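Local structure of HTPA Reductase (Selaginella moellendorffii, 5U5N) at residues A19-A24 with V46-V51; F92-G97 with R117-Y122; E110-V115 with S123-Q128; E193-R196 with E200-T203; M205-Q210 with H215-Y220. The protein probably catalyses the NADH- or NADPH-dependent reduction of 4-hydroxy-tetrahydrodipicolinate to tetrahydrodipicolinate in lysine biosynthesis by the diaminopimelate route. All coordinates share one frame; numbering follows the deposited sequence.

Contact 1: residues A19-A24 with V46-V51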
# COMPACT_ATOMS: atom_id res chain seq x y z
N ALA A 19 22.81 -17.05 8.23
CA ALA A 19 21.34 -16.98 8.27
C ALA A 19 20.73 -17.48 6.95
O ALA A 19 19.82 -18.28 7.00
CB ALA A 19 20.88 -15.58 8.62
N VAL A 20 21.29 -17.08 5.80
CA VAL A 20 20.79 -17.53 4.51
C VAL A 20 20.91 -19.05 4.35
O VAL A 20 19.98 -19.72 3.83
CB VAL A 20 21.52 -16.84 3.33
CG1 VAL A 20 21.22 -17.51 1.98
CG2 VAL A 20 21.12 -15.37 3.27
N ALA A 21 22.05 -19.58 4.76
CA ALA A 21 22.30 -21.01 4.61
C ALA A 21 21.35 -21.83 5.49
O ALA A 21 20.83 -22.84 5.07
CB ALA A 21 23.76 -21.35 4.94
N GLU A 22 21.16 -21.38 6.71
CA GLU A 22 20.25 -22.04 7.65
C GLU A 22 18.81 -22.01 7.19
O GLU A 22 18.10 -23.00 7.35
CB GLU A 22 20.36 -21.42 9.03
CG GLU A 22 21.70 -21.79 9.62
CD GLU A 22 21.72 -21.76 11.11
OE1 GLU A 22 22.10 -20.68 11.62
OE2 GLU A 22 21.33 -22.79 11.73
N ALA A 23 18.41 -20.89 6.61
CA ALA A 23 17.08 -20.73 6.04
C ALA A 23 16.93 -21.55 4.78
O ALA A 23 15.84 -22.11 4.55
CB ALA A 23 16.80 -19.28 5.76
N ALA A 24 17.99 -21.65 3.97
CA ALA A 24 17.95 -22.48 2.76
C ALA A 24 17.73 -23.94 3.13
O ALA A 24 16.91 -24.62 2.52
CB ALA A 24 19.23 -22.29 1.90
N VAL A 46 31.98 -26.14 9.24
CA VAL A 46 30.85 -25.62 10.04
C VAL A 46 29.62 -26.48 9.83
O VAL A 46 29.47 -27.10 8.77
CB VAL A 46 30.53 -24.14 9.71
CG1 VAL A 46 31.73 -23.25 9.97
CG2 VAL A 46 30.07 -23.94 8.29
N VAL A 47 28.73 -26.52 10.82
CA VAL A 47 27.46 -27.24 10.70
C VAL A 47 26.33 -26.25 10.42
O VAL A 47 26.10 -25.36 11.22
CB VAL A 47 27.13 -28.06 11.97
CG1 VAL A 47 26.04 -29.07 11.64
CG2 VAL A 47 28.37 -28.77 12.51
N ILE A 48 25.66 -26.39 9.28
CA ILE A 48 24.46 -25.60 8.93
C ILE A 48 23.28 -26.57 8.92
O ILE A 48 23.16 -27.39 8.02
CB ILE A 48 24.56 -24.91 7.54
CG1 ILE A 48 25.75 -23.94 7.47
CG2 ILE A 48 23.27 -24.16 7.16
CD1 ILE A 48 25.84 -22.97 8.63
N GLY A 49 22.42 -26.48 9.93
CA GLY A 49 21.40 -27.50 10.14
C GLY A 49 22.09 -28.80 10.49
O GLY A 49 22.86 -28.84 11.45
N ASN A 50 21.86 -29.84 9.69
CA ASN A 50 22.61 -31.11 9.79
C ASN A 50 23.54 -31.30 8.59
O ASN A 50 23.89 -32.44 8.25
CB ASN A 50 21.65 -32.30 9.90
CG ASN A 50 21.19 -32.55 11.32
OD1 ASN A 50 21.92 -32.30 12.29
ND2 ASN A 50 19.97 -33.08 11.45
N VAL A 51 23.96 -30.21 7.98
CA VAL A 51 24.86 -30.25 6.81
C VAL A 51 26.21 -29.65 7.22
O VAL A 51 26.28 -28.54 7.72
CB VAL A 51 24.29 -29.47 5.61
CG1 VAL A 51 25.27 -29.46 4.43
CG2 VAL A 51 22.93 -30.05 5.23

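Contact 2: residues F92-G97 with R117-Y122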
# COMPACT_ATOMS: atom_id res chain seq x y z
N PHE A 92 34.52 -12.88 -10.94
CA PHE A 92 34.86 -14.28 -10.86
C PHE A 92 33.65 -15.14 -11.26
O PHE A 92 33.78 -16.03 -12.09
CB PHE A 92 35.36 -14.63 -9.47
CG PHE A 92 35.73 -16.05 -9.33
CD1 PHE A 92 36.85 -16.55 -9.98
CD2 PHE A 92 34.94 -16.92 -8.59
CE1 PHE A 92 37.20 -17.88 -9.88
CE2 PHE A 92 35.31 -18.26 -8.48
CZ PHE A 92 36.44 -18.73 -9.13
N TYR A 93 32.47 -14.87 -10.70
CA TYR A 93 31.28 -15.65 -11.05
C TYR A 93 30.97 -15.58 -12.53
O TYR A 93 30.69 -16.62 -13.14
CB TYR A 93 30.05 -15.23 -10.23
CG TYR A 93 30.25 -15.29 -8.73
CD1 TYR A 93 31.06 -16.27 -8.13
CD2 TYR A 93 29.64 -14.35 -7.91
CE1 TYR A 93 31.24 -16.32 -6.76
CE2 TYR A 93 29.82 -14.38 -6.54
CZ TYR A 93 30.61 -15.37 -5.97
OH TYR A 93 30.76 -15.38 -4.60
N CYS A 94 31.03 -14.38 -13.11
CA CYS A 94 30.71 -14.21 -14.53
C CYS A 94 31.71 -14.89 -15.48
O CYS A 94 31.30 -15.46 -16.49
CB CYS A 94 30.58 -12.73 -14.89
SG CYS A 94 29.19 -11.90 -14.13
N LYS A 95 33.00 -14.84 -15.15
CA LYS A 95 34.03 -15.53 -15.94
C LYS A 95 33.79 -17.05 -15.98
O LYS A 95 33.90 -17.66 -17.03
CB LYS A 95 35.42 -15.22 -15.40
CG LYS A 95 36.47 -16.13 -15.98
CD LYS A 95 37.90 -15.74 -15.65
CE LYS A 95 38.83 -16.82 -16.16
NZ LYS A 95 40.22 -16.30 -16.21
N GLN A 96 33.45 -17.62 -14.83
CA GLN A 96 33.16 -19.06 -14.66
C GLN A 96 31.74 -19.51 -15.09
O GLN A 96 31.41 -20.68 -14.97
CB GLN A 96 33.33 -19.45 -13.16
CG GLN A 96 34.68 -19.13 -12.52
CD GLN A 96 35.79 -20.11 -12.87
OE1 GLN A 96 35.53 -21.27 -13.20
NE2 GLN A 96 37.03 -19.64 -12.83
N GLY A 97 30.90 -18.58 -15.55
CA GLY A 97 29.53 -18.90 -15.89
C GLY A 97 28.67 -19.33 -14.71
O GLY A 97 27.72 -20.07 -14.89
N ARG A 117 25.46 -8.03 -16.81
CA ARG A 117 24.70 -7.82 -18.05
C ARG A 117 25.53 -8.17 -19.28
O ARG A 117 25.04 -8.87 -20.17
CB ARG A 117 24.19 -6.37 -18.15
CG ARG A 117 23.15 -6.16 -19.26
CD ARG A 117 22.65 -4.72 -19.38
NE ARG A 117 22.45 -4.12 -18.06
CZ ARG A 117 23.23 -3.21 -17.48
NH1 ARG A 117 24.30 -2.67 -18.07
NH2 ARG A 117 22.90 -2.80 -16.26
N LYS A 118 26.77 -7.70 -19.31
CA LYS A 118 27.69 -7.91 -20.44
C LYS A 118 27.99 -9.41 -20.67
O LYS A 118 27.96 -9.87 -21.81
CB LYS A 118 28.99 -7.12 -20.21
CG LYS A 118 29.74 -6.69 -21.45
CD LYS A 118 31.03 -5.97 -21.14
CE LYS A 118 30.73 -4.57 -20.66
NZ LYS A 118 31.52 -3.61 -21.45
N SER A 119 28.25 -10.15 -19.60
CA SER A 119 28.55 -11.59 -19.71
C SER A 119 27.33 -12.45 -20.03
O SER A 119 27.48 -13.58 -20.49
CB SER A 119 29.22 -12.10 -18.44
OG SER A 119 28.31 -12.10 -17.36
N GLY A 120 26.14 -11.93 -19.75
CA GLY A 120 24.90 -12.66 -19.97
C GLY A 120 24.71 -13.74 -18.94
O GLY A 120 24.09 -14.75 -19.23
N THR A 121 25.23 -13.53 -17.73
CA THR A 121 25.12 -14.48 -16.64
C THR A 121 23.78 -14.30 -15.93
O THR A 121 23.44 -13.17 -15.54
CB THR A 121 26.22 -14.22 -15.58
OG1 THR A 121 27.49 -14.12 -16.22
CG2 THR A 121 26.29 -15.33 -14.52
N TYR A 122 23.06 -15.41 -15.71
CA TYR A 122 21.85 -15.37 -14.90
C TYR A 122 22.18 -14.85 -13.50
O TYR A 122 22.95 -15.48 -12.78
CB TYR A 122 21.17 -16.74 -14.83
CG TYR A 122 20.53 -17.13 -16.14
CD1 TYR A 122 19.30 -16.60 -16.53
CD2 TYR A 122 21.16 -18.00 -17.02
CE1 TYR A 122 18.71 -16.95 -17.74
CE2 TYR A 122 20.58 -18.36 -18.22
CZ TYR A 122 19.36 -17.82 -18.57
OH TYR A 122 18.80 -18.15 -19.77

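Contact 3: residues E110-V115 with S123-Q128. With NAD (nicotinamide-adenine-dinucleotide), chain C.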
# COMPACT_ATOMS: atom_id res chain seq x y z
N GLU A 110 27.87 0.26 -10.50
CA GLU A 110 27.83 0.37 -11.97
C GLU A 110 28.65 -0.72 -12.66
O GLU A 110 28.17 -1.34 -13.61
CB GLU A 110 28.26 1.76 -12.45
N LYS A 111 29.88 -0.95 -12.19
CA LYS A 111 30.73 -2.03 -12.73
C LYS A 111 30.11 -3.41 -12.49
O LYS A 111 30.10 -4.24 -13.39
CB LYS A 111 32.14 -1.99 -12.16
N LEU A 112 29.61 -3.62 -11.26
CA LEU A 112 28.86 -4.82 -10.88
C LEU A 112 27.74 -5.18 -11.88
O LEU A 112 27.74 -6.26 -12.48
CB LEU A 112 28.27 -4.64 -9.48
CG LEU A 112 27.25 -5.66 -8.90
CD1 LEU A 112 27.81 -7.06 -8.90
CD2 LEU A 112 26.84 -5.29 -7.50
N LEU A 113 26.80 -4.27 -12.07
CA LEU A 113 25.70 -4.52 -12.99
C LEU A 113 26.19 -4.65 -14.43
O LEU A 113 25.64 -5.43 -15.20
CB LEU A 113 24.64 -3.41 -12.88
CG LEU A 113 23.96 -3.30 -11.51
CD1 LEU A 113 23.24 -1.97 -11.34
CD2 LEU A 113 22.96 -4.40 -11.33
N ASP A 114 27.24 -3.93 -14.79
CA ASP A 114 27.81 -3.99 -16.15
C ASP A 114 28.33 -5.38 -16.46
O ASP A 114 27.93 -5.98 -17.44
CB ASP A 114 28.95 -2.94 -16.34
CG ASP A 114 29.35 -2.74 -17.80
OD1 ASP A 114 28.74 -3.35 -18.69
OD2 ASP A 114 30.28 -1.97 -18.07
N VAL A 115 29.21 -5.90 -15.61
CA VAL A 115 29.81 -7.22 -15.80
C VAL A 115 28.76 -8.34 -15.91
O VAL A 115 28.86 -9.22 -16.77
CB VAL A 115 30.84 -7.49 -14.68
CG1 VAL A 115 31.22 -8.95 -14.60
CG2 VAL A 115 32.10 -6.67 -14.90
N SER A 123 21.59 -13.71 -13.13
CA SER A 123 21.84 -13.11 -11.83
C SER A 123 20.67 -12.32 -11.25
O SER A 123 19.78 -11.88 -11.95
CB SER A 123 23.08 -12.18 -11.89
OG SER A 123 23.12 -11.46 -13.10
N ILE A 124 20.71 -12.18 -9.93
CA ILE A 124 19.87 -11.25 -9.22
C ILE A 124 20.83 -10.40 -8.42
O ILE A 124 21.57 -10.90 -7.56
CB ILE A 124 18.87 -11.97 -8.29
CG1 ILE A 124 17.80 -12.69 -9.12
CG2 ILE A 124 18.19 -10.97 -7.36
CD1 ILE A 124 17.17 -13.83 -8.38
N ILE A 125 20.83 -9.11 -8.70
CA ILE A 125 21.62 -8.16 -7.96
C ILE A 125 20.62 -7.25 -7.27
O ILE A 125 19.92 -6.46 -7.93
CB ILE A 125 22.58 -7.37 -8.89
CG1 ILE A 125 23.64 -8.35 -9.43
CG2 ILE A 125 23.25 -6.21 -8.15
CD1 ILE A 125 24.43 -7.86 -10.61
N ALA A 126 20.54 -7.39 -5.96
CA ALA A 126 19.59 -6.59 -5.22
C ALA A 126 20.18 -6.23 -3.86
O ALA A 126 20.41 -7.13 -3.01
CB ALA A 126 18.29 -7.37 -5.05
N PRO A 127 20.44 -4.94 -3.64
CA PRO A 127 20.95 -4.50 -2.36
C PRO A 127 19.92 -4.42 -1.21
O PRO A 127 20.31 -4.16 -0.07
CB PRO A 127 21.53 -3.12 -2.69
CG PRO A 127 20.67 -2.62 -3.78
CD PRO A 127 20.23 -3.81 -4.56
N GLN A 128 18.63 -4.61 -1.51
CA GLN A 128 17.59 -4.84 -0.47
C GLN A 128 16.83 -6.13 -0.83
O GLN A 128 16.11 -6.17 -1.81
CB GLN A 128 16.68 -3.61 -0.37
CG GLN A 128 15.34 -3.77 0.35
CD GLN A 128 15.45 -4.01 1.82
OE1 GLN A 128 15.53 -5.14 2.28
NE2 GLN A 128 15.38 -2.94 2.58
PA NAD C . 30.02 -10.28 8.05
O1A NAD C . 31.17 -9.33 8.30
O2A NAD C . 29.29 -10.97 9.19
O5B NAD C . 30.48 -11.44 7.06
C5B NAD C . 30.98 -11.19 5.76
C4B NAD C . 31.91 -12.35 5.45
O4B NAD C . 32.41 -12.28 4.11
C3B NAD C . 33.12 -12.42 6.38
O3B NAD C . 32.97 -13.55 7.26
C2B NAD C . 34.34 -12.49 5.44
O2B NAD C . 35.37 -13.38 5.94
C1B NAD C . 33.71 -12.89 4.10
N9A NAD C . 34.42 -12.52 2.84
C8A NAD C . 35.11 -11.39 2.59
N7A NAD C . 35.62 -11.41 1.34
C5A NAD C . 35.24 -12.56 0.76
C6A NAD C . 35.45 -13.21 -0.56
N6A NAD C . 36.17 -12.61 -1.52
N1A NAD C . 34.90 -14.43 -0.77
C2A NAD C . 34.18 -15.06 0.18
N3A NAD C . 33.96 -14.52 1.41
C4A NAD C . 34.45 -13.30 1.75
O3 NAD C . 28.98 -9.49 7.10
PN NAD C . 27.37 -9.69 7.15
O1N NAD C . 26.93 -9.12 8.48
O2N NAD C . 27.03 -11.13 6.79
O5D NAD C . 26.96 -8.77 5.89
C5D NAD C . 27.47 -9.10 4.60
C4D NAD C . 27.06 -8.09 3.53
O4D NAD C . 25.67 -8.24 3.25
C3D NAD C . 27.28 -6.62 3.93
O3D NAD C . 27.81 -5.85 2.84
C2D NAD C . 25.90 -6.14 4.30
O2D NAD C . 25.69 -4.75 4.05
C1D NAD C . 25.02 -6.96 3.37
N1N NAD C . 23.60 -7.09 3.77
C2N NAD C . 22.70 -6.94 2.78
C3N NAD C . 21.33 -7.05 3.00
C7N NAD C . 20.35 -6.86 1.86
O7N NAD C . 19.22 -6.48 2.12
N7N NAD C . 20.68 -7.10 0.58
C4N NAD C . 20.90 -7.31 4.30
C5N NAD C . 21.84 -7.45 5.33
C6N NAD C . 23.20 -7.34 5.03

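Contact 4: residues E193-R196 with E200-T203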
# COMPACT_ATOMS: atom_id res chain seq x y z
N GLU A 193 12.58 11.68 11.84
CA GLU A 193 12.93 11.61 13.27
C GLU A 193 13.64 10.28 13.52
O GLU A 193 13.01 9.21 13.61
CB GLU A 193 11.67 11.72 14.11
CG GLU A 193 11.89 11.92 15.59
CD GLU A 193 10.58 12.25 16.33
OE1 GLU A 193 9.46 12.40 15.73
OE2 GLU A 193 10.67 12.38 17.55
N LEU A 194 14.97 10.33 13.59
CA LEU A 194 15.77 9.16 13.93
C LEU A 194 15.63 8.89 15.42
O LEU A 194 15.97 9.71 16.24
CB LEU A 194 17.24 9.38 13.57
CG LEU A 194 17.58 9.84 12.15
CD1 LEU A 194 19.08 9.91 11.96
CD2 LEU A 194 16.95 8.98 11.06
N VAL A 195 15.10 7.73 15.76
CA VAL A 195 15.01 7.27 17.14
C VAL A 195 16.24 6.40 17.40
O VAL A 195 16.41 5.37 16.77
CB VAL A 195 13.72 6.45 17.35
CG1 VAL A 195 13.67 5.90 18.75
CG2 VAL A 195 12.51 7.32 17.09
N ARG A 196 17.10 6.85 18.30
CA ARG A 196 18.37 6.15 18.59
C ARG A 196 18.60 5.82 20.08
O ARG A 196 19.46 4.99 20.39
CB ARG A 196 19.55 6.94 17.99
CG ARG A 196 19.45 7.16 16.47
CD ARG A 196 19.65 5.86 15.70
NE ARG A 196 19.61 5.92 14.23
CZ ARG A 196 18.53 5.75 13.46
NH1 ARG A 196 17.31 5.57 13.98
NH2 ARG A 196 18.63 5.80 12.13
N GLU A 200 13.78 4.62 24.39
CA GLU A 200 12.78 5.06 23.44
C GLU A 200 12.52 4.06 22.29
O GLU A 200 11.39 3.92 21.81
CB GLU A 200 13.15 6.44 22.90
CG GLU A 200 12.05 7.09 22.09
CD GLU A 200 12.26 8.59 21.87
OE1 GLU A 200 13.26 9.17 22.39
OE2 GLU A 200 11.39 9.19 21.21
N GLN A 201 13.56 3.38 21.84
CA GLN A 201 13.39 2.35 20.81
C GLN A 201 12.45 1.26 21.30
O GLN A 201 11.60 0.78 20.55
CB GLN A 201 14.73 1.76 20.40
CG GLN A 201 15.54 2.71 19.54
CD GLN A 201 16.92 2.18 19.21
OE1 GLN A 201 17.50 1.45 20.02
NE2 GLN A 201 17.45 2.56 18.05
N MET A 202 12.60 0.88 22.56
CA MET A 202 11.74 -0.13 23.17
C MET A 202 10.35 0.42 23.50
O MET A 202 9.37 -0.10 23.00
CB MET A 202 12.36 -0.69 24.43
CG MET A 202 13.62 -1.50 24.18
SD MET A 202 14.32 -2.27 25.65
CE MET A 202 12.85 -2.96 26.42
N THR A 203 10.29 1.44 24.34
CA THR A 203 9.04 1.94 24.91
C THR A 203 8.11 2.60 23.88
O THR A 203 6.89 2.62 24.06
CB THR A 203 9.26 3.01 26.04
OG1 THR A 203 10.39 2.69 26.88
CG2 THR A 203 8.00 3.18 26.92

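Contact 5: residues M205-Q210 with H215-Y220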
# COMPACT_ATOMS: atom_id res chain seq x y z
N MET A 205 8.94 2.72 20.01
CA MET A 205 8.90 2.03 18.72
C MET A 205 8.52 0.55 18.84
O MET A 205 8.16 -0.06 17.85
CB MET A 205 10.23 2.17 17.98
CG MET A 205 10.65 3.61 17.72
SD MET A 205 9.54 4.49 16.60
CE MET A 205 10.05 3.80 15.03
N GLY A 206 8.57 -0.01 20.03
CA GLY A 206 8.25 -1.43 20.25
C GLY A 206 9.37 -2.41 19.90
O GLY A 206 9.10 -3.60 19.76
N VAL A 207 10.61 -1.93 19.79
CA VAL A 207 11.71 -2.80 19.40
C VAL A 207 12.00 -3.74 20.56
O VAL A 207 12.15 -3.25 21.68
CB VAL A 207 12.98 -2.01 19.03
CG1 VAL A 207 14.17 -2.96 18.73
CG2 VAL A 207 12.73 -1.10 17.83
N PRO A 208 12.03 -5.07 20.32
CA PRO A 208 12.38 -5.99 21.43
C PRO A 208 13.82 -5.83 21.88
O PRO A 208 14.70 -5.55 21.05
CB PRO A 208 12.19 -7.39 20.81
CG PRO A 208 11.26 -7.18 19.68
CD PRO A 208 11.58 -5.81 19.14
N GLU A 209 14.05 -6.06 23.18
CA GLU A 209 15.34 -5.78 23.81
C GLU A 209 16.47 -6.55 23.13
O GLU A 209 17.55 -6.01 22.96
CB GLU A 209 15.23 -6.11 25.30
CG GLU A 209 16.44 -5.83 26.18
CD GLU A 209 16.20 -6.26 27.63
OE1 GLU A 209 15.11 -6.82 27.94
OE2 GLU A 209 17.08 -6.04 28.50
N GLN A 210 16.21 -7.79 22.72
CA GLN A 210 17.24 -8.61 22.05
C GLN A 210 17.63 -8.08 20.65
O GLN A 210 18.71 -8.41 20.16
CB GLN A 210 16.79 -10.08 21.97
CG GLN A 210 15.76 -10.39 20.90
CD GLN A 210 14.75 -11.45 21.29
OE1 GLN A 210 15.07 -12.64 21.31
NE2 GLN A 210 13.51 -11.00 21.59
N HIS A 215 17.94 -4.05 13.81
CA HIS A 215 16.53 -3.81 13.50
C HIS A 215 16.36 -2.66 12.54
O HIS A 215 17.25 -1.84 12.38
CB HIS A 215 15.72 -3.60 14.79
CG HIS A 215 15.98 -2.29 15.48
ND1 HIS A 215 16.94 -2.14 16.45
CD2 HIS A 215 15.41 -1.08 15.31
CE1 HIS A 215 16.95 -0.89 16.86
NE2 HIS A 215 16.03 -0.22 16.19
N ALA A 216 15.17 -2.59 11.92
CA ALA A 216 14.79 -1.48 11.05
C ALA A 216 13.27 -1.24 11.12
O ALA A 216 12.46 -1.92 10.45
CB ALA A 216 15.25 -1.72 9.63
N PHE A 217 12.90 -0.29 11.98
CA PHE A 217 11.51 0.05 12.26
C PHE A 217 11.26 1.40 11.64
O PHE A 217 12.03 2.35 11.89
CB PHE A 217 11.25 0.12 13.77
CG PHE A 217 11.03 -1.24 14.45
CD1 PHE A 217 11.80 -2.38 14.11
CD2 PHE A 217 10.11 -1.36 15.49
CE1 PHE A 217 11.61 -3.59 14.76
CE2 PHE A 217 9.92 -2.56 16.13
CZ PHE A 217 10.66 -3.68 15.77
N HIS A 218 10.22 1.48 10.80
CA HIS A 218 9.77 2.71 10.17
C HIS A 218 8.26 2.96 10.46
O HIS A 218 7.47 2.02 10.48
CB HIS A 218 9.92 2.61 8.66
CG HIS A 218 11.30 2.25 8.20
ND1 HIS A 218 11.79 0.97 8.26
CD2 HIS A 218 12.29 3.01 7.68
CE1 HIS A 218 13.02 0.96 7.79
NE2 HIS A 218 13.35 2.18 7.44
N THR A 219 7.91 4.22 10.69
CA THR A 219 6.55 4.70 10.92
C THR A 219 6.35 5.97 10.09
O THR A 219 7.13 6.93 10.22
CB THR A 219 6.32 5.06 12.40
OG1 THR A 219 6.50 3.91 13.22
CG2 THR A 219 4.89 5.59 12.62
N TYR A 220 5.32 5.98 9.25
CA TYR A 220 4.92 7.12 8.45
C TYR A 220 3.51 7.53 8.89
O TYR A 220 2.58 6.68 8.87
CB TYR A 220 4.91 6.76 6.96
CG TYR A 220 6.14 6.03 6.47
CD1 TYR A 220 6.29 4.66 6.62
CD2 TYR A 220 7.19 6.73 5.84
CE1 TYR A 220 7.43 4.00 6.18
CE2 TYR A 220 8.34 6.07 5.40
CZ TYR A 220 8.44 4.71 5.57
OH TYR A 220 9.55 4.07 5.13

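Contact 1: residues A19-A24 with V46-V51
Ile48 lays its branch methyl CG2 on the backbone between Ala21 and Glu22, where helix 15-27 of the NAD-binding Rossmann domain passes the end of a small hairpin. CG2 is 3.6 Å from Ala21 CB. It also lies 3.5 Å from both Ala21 C and Glu22 N, so one methyl presses on a side chain and on main-chain atoms together. A small residue suits such closeness: Ala21 keeps the helix surface low where the CA atoms of Glu22 and Ile48 are 5.7 Å apart. With CG1 of Ile48 opposite its own carbonyl carbon (chi1 -60°), CG2 is the branch that comes closest to the helix, and CG1 is a looser neighbour of Ala21 CB. Glu22 crosses the isoleucine at about a right angle, touching CG2 with its aliphatic CG at 3.8 Å, and its extended chain carries the carboxylate on to the exposed side. A long residue with a greasy stem and a charged end suits this border between core and solvent. Behind the contact Ala21 also rests on Val9 of strand 7-10, and Ile48 on Leu31 and Val53, so the isoleucine is wedged between helix 15-27, the loop at Leu31 and strand 51-57. The turn that follows Ile48 is type II'. Gly49 occupies its first corner with phi 65° and psi -121°, a conformation that glycine adopts more readily than other residues. The hairpin is closed by two backbone bonds, Ile48 N to Val51 O at 2.7 Å and Val51 N to Ile48 O at 2.9 Å.

Contact 2: residues F92-G97 with R117-Y122
The ring of Phe92 has CG of Gln96 over one face, 3.8 Å above the plane and offset toward the rim, and makes a cation-pi contact with Arg61; two residues on, Cys94 meets Ser119 and Thr121. The contact itself is three short side chains. Cys94 lays its sulfur against the pair of hydroxyls, SG lying 3.4 Å from Ser119 OG and 3.5 Å from Thr121 OG1. Its CB also comes within 3.4 Å of Ser119 OG, so both CB and SG of the cysteine touch the serine hydroxyl. With chi1 at -50°, Thr121 turns OG1 rather than CG2 to the sulfur. The two hydroxyls are hydrogen-bonded to each other, although their modelled separation is doubtfully short, and Ser119 OG is also bonded to Val115 O in its own helix. Small residues suit a place where two helix ends converge. Both segments leave their helices through glycine with positive phi: Gly97 closes a Schellman motif, and Gly120 is the first residue beyond helix 109-119. The contact thus brings together the C-terminal ends of helices 86-95 and 109-119 in the Rossmann domain, just before strands 100-102 and 123-125 enter the parallel sheet.

Contact 3: residues E110-V115 with S123-Q128
Ile125 projects from its strand between Leu112 and Leu113, neighbours on one turn of helix 109-119, and meets each differently. Leu112 and Ile125 run side by side in opposite senses: the leucine's CD2 lies 3.8 Å from Ile125 CG2, and its CD1 lies 3.9 Å from Ile125 CD1, so each branch of one has a partner on the other. Leu113 comes in at a slant and uses one methyl, CD2, which sits 3.7 Å from Ile125 CG2 and 3.8 Å from Ile125 CD1, bridging both ends of the isoleucine. Leu112 reaches across because its CG is opposite the backbone N (chi1 171°), whereas Leu113, at chi1 -63°, leaves the helix to one side and bends its end back. Branched aliphatic residues suit this seam, which has to be filled without polar partners. With an alanine here in place of Leu112, Ile125 CD1 would probably lose one wall and a gap open toward Val86 and Ala90 of helix 86-95. Beyond Ile125 the strand runs into the nicotinamide site, where Pro127 O lies 3.0 Å from N7N of NAD. Helix 109-119 is the crossover of the Rossmann beta-alpha-beta unit from strand 100-102 to strand 123-125, which is flanked in the parallel sheet by 100-102 and 266-267; Leu266 of the latter also touches Leu113 and Ile125.

Contact 4: residues E193-R196 with E200-T203
Val195 O is gripped from both faces of its carbonyl plane, by Gln201 NE2 of the following helix and by the guanidinium of Arg196 next to it in sequence. Arg196 NH1 makes the shorter bond, 2.9 Å to Val195 O with an N-H...O angle of 163°; it comes from above the carbonyl plane, while the oxygen lies within the plane of the guanidinium. Gln201 NE2 stands 3.3 Å from Val195 O, less straight at 147° and tilted out of the plane on the other face. The rotation of the guanidinium is fixed by several partners: Leu194 CB lies over the centre of one face, NH2 forms a salt bridge with Glu160, and NE bonds to Lys166 O. Strand 193-195 is outermost, within this chain, in the mixed sheet of the C-terminal DapB domain, paired with strand 155-162, and the chain turns directly from it into helix 198-203. Val195 faces that helix. Its CG1 packs 3.8 Å from Gln201 CG, the two side chains passing in opposite directions, and 3.9 Å from Glu200 CG, which crosses it at about a right angle. Glutamine suits the place because its methylene stem covers a valine and its amide still reaches a carbonyl. A leucine in place of Gln201 would probably leave Val195 O without its second donor and His162 O without its weak bond to NE2. The carboxylate of Glu200 forms a salt bridge with Arg204, whose NH1 also pairs with Glu193; the two carboxylate OE2 atoms of Glu193 and Glu200 stay 4.9 Å apart.

Contact 5: residues M205-Q210 with H215-Y220
Residues 205-208 run nearly antiparallel to 215-219, at 154°, but as a loop laid over strand 215-223 rather than a paired strand, with the CA atoms of Met205 and Phe217 7.2 Å apart. The loop covers part of one face of the mixed sheet of the C-terminal domain, at His215, Phe217 and Thr219. Val207 sets CG1 over a face of His215, 3.8 Å from the ring centroid, and CG2 over the centre of Phe217, 3.6 Å from its centroid, with CG2 also near His215 CD2. Both are CH-pi contacts, only 14° and 13° off the ring normals. A beta-branched residue suits this task, since its fork, with CG1 opposite the backbone N, carries two methyls that can meet two rings. His215 keeps its polar atoms occupied beyond the contact, NE2 with Ser161 OG and ND1 with His211 O, and offers the valine its face. Gly206, with positive phi, takes the chain out of its helical course beside the Phe217 ring, and Pro208 CD comes 4.1 Å from Phe217 CZ. At the ring's edge and in its plane lies Met205 O, 3.3 Å from Phe217 CD2. The bent side chain of Met205 brings CE to 4.1 Å from Phe217 CB and 4.0 Å from Thr219 OG1.

Contacts 1, 2 and 3 belong to the Rossmann domain, contacts 4 and 5 to the C-terminal domain, and the centres of contacts 2 and 4 are 43 Å apart. Contacts 2 and 3 share helix 109-119 and touch where Cys94 SG lies 3.6 Å from Val115 CG1. Contacts 4 and 5 are tied more closely, their centres only 8 Å apart: Gln201 O and Val207 N form a backbone hydrogen bond of 3.0 Å. Contact 3 alone includes residues of the NAD pocket, Ala126 to Gln128. The side chain of Ala21 in contact 1 is about 11 Å from the cofactor, and that of His215 in contact 5 about 12 Å.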